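Long-range contact in protein A49R (Vaccinia virus, PDB 4D5T), which blocks host NF-kappa-B activation by binding the host protein BTRC, which lowers ubiquitination of the inhibitor NFKBIA and keeps p65/RELA in the cytoplasm: residues Y5-L19 against P49-I61. Numbering follows the deposited sequence.
Sequences YVSDMHTELASISQL and PFISFLDTVYTII
Thr-56 sets OG1 beside its backbone N (chi1 -63°), which leaves CG2 anti to that nitrogen. CG2 therefore meets Leu-13 and Glu-12, while OG1 reaches the edge of the Tyr-5 ring. This is a near-antiparallel helix pair of the all-helical Bcl-2-like fold. The axes of segments 9-19 and 49-61 approach to 8.8 Å, with 155° between their N-to-C directions. Leu-13 is a knob in a hole formed by Phe-53, Thr-56, Val-57 and Ile-60. Its CD1 touches Ile-60 CD1 at 3.7 Å, and its CD2 faces Phe-53, Thr-56 and Val-57. Helix 132-150 also packs on Leu-13, through Ile-146 and Arg-147. One turn further on, Ile-16 has CG1 anti to the backbone N (chi1 -161°). This carries CD1 onto Ser-52, 3.6 Å from OG, and leaves CG2 at the edge of the Phe-53 ring. Leu-19 closes this end by packing its CD2 on Pro-49 CB. At the other end, Met-9 and Ile-60 lie alongside each other head to tail, with Met-9 CG against Ile-60 CG1. Met-9 CE lies over one face of the Tyr-5 ring, 3.7 Å above the plane, and also meets Thr-59 CG2. No clear direct hydrogen bond joins the two segments, and water provides the polar links. One water donates to Glu-12 OE2 at 2.9 Å and also bonds Ser-52 OG. Its 2.5 Å approach to Thr-56 OG1 is unusually short and doubtful. A second water bonds Tyr-5 OH, donates to Asp-55 OD2, and bonds Thr-56 OG1 at 2.8 Å.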
ATOM      1  N   TYR A   5      -0.444   0.059  18.764  1.00 41.14           N
ATOM      2  CA  TYR A   5      -0.353  -1.454  18.819  1.00 39.06           C
ATOM      3  C   TYR A   5      -0.395  -2.110  20.238  1.00 37.74           C
ATOM      4  O   TYR A   5       0.563  -2.011  21.077  1.00 36.99           O
ATOM      5  CB  TYR A   5       0.822  -2.070  17.979  1.00 43.34           C
ATOM      6  CG  TYR A   5       0.996  -1.529  16.545  1.00 45.31           C
ATOM      7  CD1 TYR A   5       0.121  -1.874  15.541  1.00 48.76           C
ATOM      8  CD2 TYR A   5       2.025  -0.647  16.212  1.00 48.66           C
ATOM      9  CE1 TYR A   5       0.244  -1.366  14.252  1.00 44.03           C
ATOM     10  CE2 TYR A   5       2.167  -0.141  14.914  1.00 48.55           C
ATOM     11  CZ  TYR A   5       1.272  -0.510  13.941  1.00 44.07           C
ATOM     12  OH  TYR A   5       1.389  -0.015  12.642  1.00 41.32           O
ATOM     13  N   VAL A   6      -1.479  -2.850  20.497  1.00 32.75           N
ATOM     14  CA  VAL A   6      -1.671  -3.472  21.797  1.00 33.92           C
ATOM     15  C   VAL A   6      -0.609  -4.548  22.076  1.00 34.44           C
ATOM     16  O   VAL A   6      -0.100  -4.662  23.186  1.00 35.16           O
ATOM     17  CB  VAL A   6      -3.079  -4.076  21.909  1.00 33.50           C
ATOM     18  CG1 VAL A   6      -3.215  -4.919  23.155  1.00 35.82           C
ATOM     19  CG2 VAL A   6      -4.116  -2.985  21.887  1.00 34.72           C
ATOM     20  N   SER A   7      -0.287  -5.337  21.054  1.00 35.36           N
ATOM     21  CA  SER A   7       0.590  -6.510  21.227  1.00 36.75           C
ATOM     22  C   SER A   7       1.643  -6.546  20.122  1.00 36.86           C
ATOM     23  O   SER A   7       2.020  -5.485  19.550  1.00 34.19           O
ATOM     24  CB  SER A   7      -0.293  -7.767  21.210  1.00 37.40           C
ATOM     25  OG  SER A   7       0.430  -8.916  21.519  1.00 37.85           O
ATOM     26  N   ASP A   8       2.113  -7.738  19.757  1.00 36.67           N
ATOM     27  CA  ASP A   8       3.145  -7.839  18.721  1.00 37.74           C
ATOM     28  C   ASP A   8       2.587  -7.710  17.295  1.00 35.81           C
ATOM     29  O   ASP A   8       1.370  -7.643  17.091  1.00 34.90           O
ATOM     30  CB  ASP A   8       3.950  -9.140  18.925  1.00 40.41           C
ATOM     31  CG  ASP A   8       3.150 -10.409  18.638  1.00 44.68           C
ATOM     32  OD1 ASP A   8       2.011 -10.371  18.146  1.00 44.34           O
ATOM     33  OD2 ASP A   8       3.721 -11.492  18.843  1.00 48.49           O
ATOM     34  N   MET A   9       3.449  -7.749  16.301  1.00 34.53           N
ATOM     35  CA  MET A   9       2.985  -7.664  14.900  1.00 34.89           C
ATOM     36  C   MET A   9       2.343  -8.933  14.301  1.00 34.02           C
ATOM     37  O   MET A   9       1.606  -8.838  13.296  1.00 29.39           O
ATOM     38  CB  MET A   9       4.113  -7.213  14.011  1.00 38.11           C
ATOM     39  CG  MET A   9       4.583  -5.810  14.340  1.00 42.27           C
ATOM     40  SD  MET A   9       3.246  -4.594  14.039  1.00 43.76           S
ATOM     41  CE  MET A   9       4.181  -3.124  13.842  1.00 43.33           C
ATOM     42  N   HIS A  10       2.589 -10.111  14.894  1.00 33.38           N
ATOM     43  CA  HIS A  10       1.890 -11.317  14.466  1.00 34.09           C
ATOM     44  C   HIS A  10       0.420 -11.163  14.782  1.00 33.65           C
ATOM     45  O   HIS A  10      -0.442 -11.375  13.949  1.00 32.09           O
ATOM     46  CB  HIS A  10       2.406 -12.563  15.174  1.00 39.34           C
ATOM     47  CG  HIS A  10       3.789 -12.950  14.756  1.00 42.23           C
ATOM     48  ND1 HIS A  10       4.043 -13.644  13.581  1.00 47.01           N
ATOM     49  CD2 HIS A  10       4.987 -12.738  15.338  1.00 44.46           C
ATOM     50  CE1 HIS A  10       5.342 -13.856  13.475  1.00 46.32           C
ATOM     51  NE2 HIS A  10       5.937 -13.314  14.524  1.00 46.71           N
ATOM     52  N   THR A  11       0.144 -10.807  16.022  1.00 32.58           N
ATOM     53  CA  THR A  11      -1.221 -10.500  16.432  1.00 33.10           C
ATOM     54  C   THR A  11      -1.826  -9.383  15.628  1.00 30.71           C
ATOM     55  O   THR A  11      -2.976  -9.483  15.231  1.00 30.55           O
ATOM     56  CB  THR A  11      -1.209 -10.114  17.898  1.00 35.01           C
ATOM     57  OG1 THR A  11      -0.741 -11.233  18.632  1.00 36.69           O
ATOM     58  CG2 THR A  11      -2.614  -9.771  18.405  1.00 34.36           C
ATOM     59  N   GLU A  12      -1.064  -8.323  15.381  1.00 31.33           N
ATOM     60  CA  GLU A  12      -1.595  -7.167  14.666  1.00 30.74           C
ATOM     61  C   GLU A  12      -1.991  -7.540  13.245  1.00 29.54           C
ATOM     62  O   GLU A  12      -3.067  -7.203  12.782  1.00 26.62           O
ATOM     63  CB  GLU A  12      -0.620  -6.022  14.588  1.00 29.72           C
ATOM     64  CG  GLU A  12      -1.291  -4.744  14.068  1.00 31.08           C
ATOM     65  CD  GLU A  12      -2.405  -4.207  14.979  1.00 30.26           C
ATOM     66  OE1 GLU A  12      -2.344  -4.450  16.175  1.00 30.85           O
ATOM     67  OE2 GLU A  12      -3.321  -3.512  14.506  1.00 29.33           O
ATOM     68  N   LEU A  13      -1.130  -8.290  12.549  1.00 29.48           N
ATOM     69  CA  LEU A  13      -1.434  -8.653  11.170  1.00 28.10           C
ATOM     70  C   LEU A  13      -2.560  -9.610  11.026  1.00 28.27           C
ATOM     71  O   LEU A  13      -3.453  -9.415  10.187  1.00 28.26           O
ATOM     72  CB  LEU A  13      -0.249  -9.248  10.502  1.00 29.93           C
ATOM     73  CG  LEU A  13       0.678  -8.254   9.894  1.00 31.05           C
ATOM     74  CD1 LEU A  13       1.855  -9.067   9.339  1.00 35.59           C
ATOM     75  CD2 LEU A  13       0.059  -7.445   8.763  1.00 29.11           C
ATOM     76  N   ALA A  14      -2.620 -10.589  11.890  1.00 29.35           N
ATOM     77  CA  ALA A  14      -3.750 -11.479  11.958  1.00 28.93           C
ATOM     78  C   ALA A  14      -5.041 -10.722  12.190  1.00 28.59           C
ATOM     79  O   ALA A  14      -6.046 -10.972  11.525  1.00 27.49           O
ATOM     80  CB  ALA A  14      -3.544 -12.561  13.018  1.00 30.17           C
ATOM     81  N   SER A  15      -5.044  -9.833  13.181  1.00 28.47           N
ATOM     82  CA  SER A  15      -6.259  -9.151  13.559  1.00 28.61           C
ATOM     83  C   SER A  15      -6.715  -8.164  12.467  1.00 25.74           C
ATOM     84  O   SER A  15      -7.914  -8.058  12.201  1.00 26.07           O
ATOM     85  CB  SER A  15      -6.099  -8.418  14.884  1.00 30.12           C
ATOM     86  OG  SER A  15      -5.763  -9.307  15.918  1.00 33.43           O
ATOM     87  N   ILE A  16      -5.801  -7.382  11.912  1.00 24.66           N
ATOM     88  CA  ILE A  16      -6.211  -6.372  10.919  1.00 24.29           C
ATOM     89  C   ILE A  16      -6.658  -7.044   9.599  1.00 24.69           C
ATOM     90  O   ILE A  16      -7.615  -6.605   8.958  1.00 24.74           O
ATOM     91  CB  ILE A  16      -5.185  -5.285  10.703  1.00 23.61           C
ATOM     92  CG1 ILE A  16      -5.838  -4.052  10.055  1.00 23.51           C
ATOM     93  CG2 ILE A  16      -4.016  -5.754   9.898  1.00 24.95           C
ATOM     94  CD1 ILE A  16      -6.831  -3.330  10.955  1.00 25.28           C
ATOM     95  N   SER A  17      -6.007  -8.141   9.227  0.69 24.23           N
ATOM     96  CA  SER A  17      -6.437  -8.883   8.014  0.69 25.17           C
ATOM     97  C   SER A  17      -7.845  -9.487   8.189  0.69 24.57           C
ATOM     98  O   SER A  17      -8.659  -9.409   7.258  0.69 24.37           O
ATOM     99  CB  SER A  17      -5.416  -9.961   7.586  0.69 25.97           C
ATOM    100  OG  SER A  17      -5.193 -10.934   8.579  0.69 25.07           O
ATOM    101  N   GLN A  18      -8.147  -9.967   9.374  1.00 25.48           N
ATOM    102  CA  GLN A  18      -9.508 -10.379   9.729  1.00 29.50           C
ATOM    103  C   GLN A  18     -10.518  -9.223   9.664  1.00 28.61           C
ATOM    104  O   GLN A  18     -11.643  -9.414   9.212  1.00 28.53           O
ATOM    105  CB  GLN A  18      -9.589 -10.987  11.141  1.00 31.92           C
ATOM    106  CG  GLN A  18      -9.134 -12.405  11.289  1.00 35.21           C
ATOM    107  CD  GLN A  18      -9.888 -13.443  10.408  1.00 40.15           C
ATOM    108  OE1 GLN A  18     -11.008 -13.219   9.909  1.00 41.75           O
ATOM    109  NE2 GLN A  18      -9.218 -14.577  10.158  1.00 43.06           N
ATOM    110  N   LEU A  19     -10.116  -8.044  10.111  1.00 28.26           N
ATOM    111  CA  LEU A  19     -11.003  -6.844  10.021  1.00 26.31           C
ATOM    112  C   LEU A  19     -11.261  -6.429   8.576  1.00 24.97           C
ATOM    113  O   LEU A  19     -12.389  -6.115   8.211  1.00 23.66           O
ATOM    114  CB  LEU A  19     -10.436  -5.685  10.817  1.00 25.91           C
ATOM    115  CG  LEU A  19     -11.405  -4.501  10.972  1.00 25.75           C
ATOM    116  CD1 LEU A  19     -12.651  -4.921  11.748  1.00 26.39           C
ATOM    117  CD2 LEU A  19     -10.746  -3.319  11.659  1.00 26.66           C
ATOM    118  N   PRO A  49      -9.906  -0.314   7.303  1.00 23.72           N
ATOM    119  CA  PRO A  49      -9.035  -1.378   7.703  1.00 24.94           C
ATOM    120  C   PRO A  49      -7.988  -1.786   6.681  1.00 24.20           C
ATOM    121  O   PRO A  49      -6.901  -2.221   7.078  1.00 24.61           O
ATOM    122  CB  PRO A  49      -9.984  -2.567   7.964  1.00 26.83           C
ATOM    123  CG  PRO A  49     -11.323  -2.030   7.928  1.00 28.97           C
ATOM    124  CD  PRO A  49     -11.334  -0.657   7.309  1.00 27.72           C
ATOM    125  N   PHE A  50      -8.287  -1.651   5.381  1.00 22.95           N
ATOM    126  CA  PHE A  50      -7.281  -1.908   4.416  1.00 22.46           C
ATOM    127  C   PHE A  50      -6.099  -0.920   4.504  1.00 20.44           C
ATOM    128  O   PHE A  50      -4.927  -1.313   4.289  1.00 20.83           O
ATOM    129  CB  PHE A  50      -7.846  -1.952   2.969  1.00 21.18           C
ATOM    130  CG  PHE A  50      -6.817  -2.379   1.948  1.00 20.25           C
ATOM    131  CD1 PHE A  50      -6.294  -3.636   1.965  1.00 20.93           C
ATOM    132  CD2 PHE A  50      -6.448  -1.553   0.914  1.00 19.52           C
ATOM    133  CE1 PHE A  50      -5.360  -4.078   0.982  1.00 20.82           C
ATOM    134  CE2 PHE A  50      -5.517  -1.934  -0.016  1.00 20.05           C
ATOM    135  CZ  PHE A  50      -5.003  -3.214  -0.033  1.00 20.90           C
ATOM    136  N   ILE A  51      -6.396   0.333   4.780  1.00 20.75           N
ATOM    137  CA  ILE A  51      -5.328   1.358   4.974  1.00 22.10           C
ATOM    138  C   ILE A  51      -4.547   1.094   6.294  1.00 22.28           C
ATOM    139  O   ILE A  51      -3.326   1.134   6.304  1.00 21.44           O
ATOM    140  CB  ILE A  51      -5.926   2.771   4.943  1.00 22.53           C
ATOM    141  CG1 ILE A  51      -6.662   3.073   3.637  1.00 22.18           C
ATOM    142  CG2 ILE A  51      -4.869   3.827   5.173  1.00 24.70           C
ATOM    143  CD1 ILE A  51      -5.985   2.716   2.346  1.00 22.59           C
ATOM    144  N   SER A  52      -5.236   0.695   7.370  1.00 22.57           N
ATOM    145  CA  SER A  52      -4.514   0.196   8.546  1.00 22.75           C
ATOM    146  C   SER A  52      -3.594  -1.000   8.265  1.00 22.07           C
ATOM    147  O   SER A  52      -2.426  -1.017   8.721  1.00 22.84           O
ATOM    148  CB  SER A  52      -5.503  -0.082   9.694  1.00 23.57           C
ATOM    149  OG  SER A  52      -4.734  -0.463  10.820  1.00 25.59           O
ATOM    150  N   PHE A  53      -4.062  -1.943   7.464  1.00 21.71           N
ATOM    151  CA  PHE A  53      -3.224  -3.074   6.966  1.00 22.00           C
ATOM    152  C   PHE A  53      -2.005  -2.543   6.250  1.00 21.55           C
ATOM    153  O   PHE A  53      -0.858  -2.926   6.579  1.00 21.70           O
ATOM    154  CB  PHE A  53      -4.047  -4.036   6.102  1.00 22.19           C
ATOM    155  CG  PHE A  53      -3.233  -5.109   5.411  1.00 23.92           C
ATOM    156  CD1 PHE A  53      -2.918  -6.280   6.079  1.00 23.28           C
ATOM    157  CD2 PHE A  53      -2.871  -4.959   4.113  1.00 23.68           C
ATOM    158  CE1 PHE A  53      -2.149  -7.250   5.476  1.00 25.25           C
ATOM    159  CE2 PHE A  53      -2.179  -6.016   3.449  1.00 23.56           C
ATOM    160  CZ  PHE A  53      -1.809  -7.122   4.162  1.00 23.47           C
ATOM    161  N   LEU A  54      -2.220  -1.650   5.286  1.00 22.47           N
ATOM    162  CA  LEU A  54      -1.072  -1.114   4.526  1.00 20.59           C
ATOM    163  C   LEU A  54      -0.072  -0.426   5.448  1.00 23.23           C
ATOM    164  O   LEU A  54       1.164  -0.534   5.269  1.00 22.67           O
ATOM    165  CB  LEU A  54      -1.577  -0.141   3.463  1.00 21.55           C
ATOM    166  CG  LEU A  54      -2.357  -0.756   2.316  1.00 20.79           C
ATOM    167  CD1 LEU A  54      -2.965   0.305   1.426  1.00 21.62           C
ATOM    168  CD2 LEU A  54      -1.434  -1.620   1.449  1.00 21.00           C
ATOM    169  N   ASP A  55      -0.573   0.365   6.400  1.00 24.48           N
ATOM    170  CA  ASP A  55       0.276   1.111   7.316  1.00 24.56           C
ATOM    171  C   ASP A  55       1.072   0.174   8.208  1.00 25.38           C
ATOM    172  O   ASP A  55       2.257   0.362   8.401  1.00 26.22           O
ATOM    173  CB  ASP A  55      -0.607   2.057   8.163  1.00 25.84           C
ATOM    174  CG  ASP A  55       0.187   2.904   9.128  1.00 28.68           C
ATOM    175  OD1 ASP A  55       0.821   3.838   8.670  1.00 29.86           O
ATOM    176  OD2 ASP A  55       0.186   2.614  10.322  1.00 28.18           O
ATOM    177  N   THR A  56       0.412  -0.866   8.706  1.00 25.71           N
ATOM    178  CA  THR A  56       1.097  -1.941   9.455  1.00 25.52           C
ATOM    179  C   THR A  56       2.185  -2.612   8.629  1.00 24.15           C
ATOM    180  O   THR A  56       3.311  -2.760   9.093  1.00 22.61           O
ATOM    181  CB  THR A  56       0.092  -2.906  10.036  1.00 25.86           C
ATOM    182  OG1 THR A  56      -0.706  -2.190  10.968  1.00 29.49           O
ATOM    183  CG2 THR A  56       0.786  -4.049  10.769  1.00 27.54           C
ATOM    184  N   VAL A  57       1.900  -2.956   7.356  1.00 24.22           N
ATOM    185  CA  VAL A  57       2.882  -3.599   6.548  1.00 24.23           C
ATOM    186  C   VAL A  57       4.039  -2.664   6.267  1.00 24.07           C
ATOM    187  O   VAL A  57       5.248  -3.052   6.361  1.00 24.05           O
ATOM    188  CB  VAL A  57       2.249  -4.081   5.188  1.00 24.28           C
ATOM    189  CG1 VAL A  57       3.303  -4.603   4.200  1.00 25.62           C
ATOM    190  CG2 VAL A  57       1.237  -5.161   5.444  1.00 25.31           C
ATOM    191  N   TYR A  58       3.726  -1.416   5.932  1.00 22.50           N
ATOM    192  CA  TYR A  58       4.777  -0.405   5.696  1.00 24.05           C
ATOM    193  C   TYR A  58       5.734  -0.327   6.913  1.00 24.79           C
ATOM    194  O   TYR A  58       6.959  -0.273   6.784  1.00 26.73           O
ATOM    195  CB  TYR A  58       4.105   0.937   5.437  1.00 25.43           C
ATOM    196  CG  TYR A  58       4.995   2.047   5.036  1.00 25.73           C
ATOM    197  CD1 TYR A  58       5.617   2.825   5.987  1.00 28.53           C
ATOM    198  CD2 TYR A  58       5.211   2.343   3.696  1.00 27.89           C
ATOM    199  CE1 TYR A  58       6.415   3.892   5.618  1.00 30.60           C
ATOM    200  CE2 TYR A  58       6.028   3.402   3.310  1.00 27.47           C
ATOM    201  CZ  TYR A  58       6.635   4.141   4.274  1.00 29.33           C
ATOM    202  OH  TYR A  58       7.412   5.189   3.920  1.00 30.86           O
ATOM    203  N   THR A  59       5.148  -0.321   8.097  1.00 26.80           N
ATOM    204  CA  THR A  59       5.892  -0.192   9.369  1.00 27.44           C
ATOM    205  C   THR A  59       6.748  -1.442   9.604  1.00 28.47           C
ATOM    206  O   THR A  59       7.893  -1.333  10.017  1.00 30.41           O
ATOM    207  CB  THR A  59       4.932  -0.002  10.540  1.00 28.18           C
ATOM    208  OG1 THR A  59       4.276   1.238  10.369  1.00 29.62           O
ATOM    209  CG2 THR A  59       5.694   0.033  11.864  1.00 31.02           C
ATOM    210  N   ILE A  60       6.170  -2.618   9.383  1.00 30.43           N
ATOM    211  CA  ILE A  60       6.923  -3.877   9.495  1.00 32.36           C
ATOM    212  C   ILE A  60       8.143  -3.969   8.568  1.00 33.34           C
ATOM    213  O   ILE A  60       9.239  -4.350   8.999  1.00 31.83           O
ATOM    214  CB  ILE A  60       5.989  -5.049   9.246  1.00 33.25           C
ATOM    215  CG1 ILE A  60       5.045  -5.138  10.438  1.00 33.99           C
ATOM    216  CG2 ILE A  60       6.749  -6.350   9.028  1.00 34.75           C
ATOM    217  CD1 ILE A  60       3.908  -6.068  10.185  1.00 34.35           C
ATOM    218  N   ILE A  61       7.972  -3.570   7.328  1.00 31.82           N
ATOM    219  CA  ILE A  61       9.039  -3.583   6.353  1.00 32.25           C
ATOM    220  C   ILE A  61      10.156  -2.675   6.746  1.00 32.62           C
ATOM    221  O   ILE A  61      11.317  -3.057   6.650  1.00 32.36           O
ATOM    222  CB  ILE A  61       8.500  -3.275   4.942  1.00 32.10           C
ATOM    223  CG1 ILE A  61       7.665  -4.449   4.470  1.00 32.84           C
ATOM    224  CG2 ILE A  61       9.635  -2.980   3.980  1.00 33.03           C
ATOM    225  CD1 ILE A  61       6.902  -4.199   3.166  1.00 33.72           C
TER
HETATM  226  O   HOH W   1      -1.205   0.531  11.422  1.00 47.32           O
HETATM  227  O   HOH W   2      -2.991  -2.680  11.777  1.00 27.45           O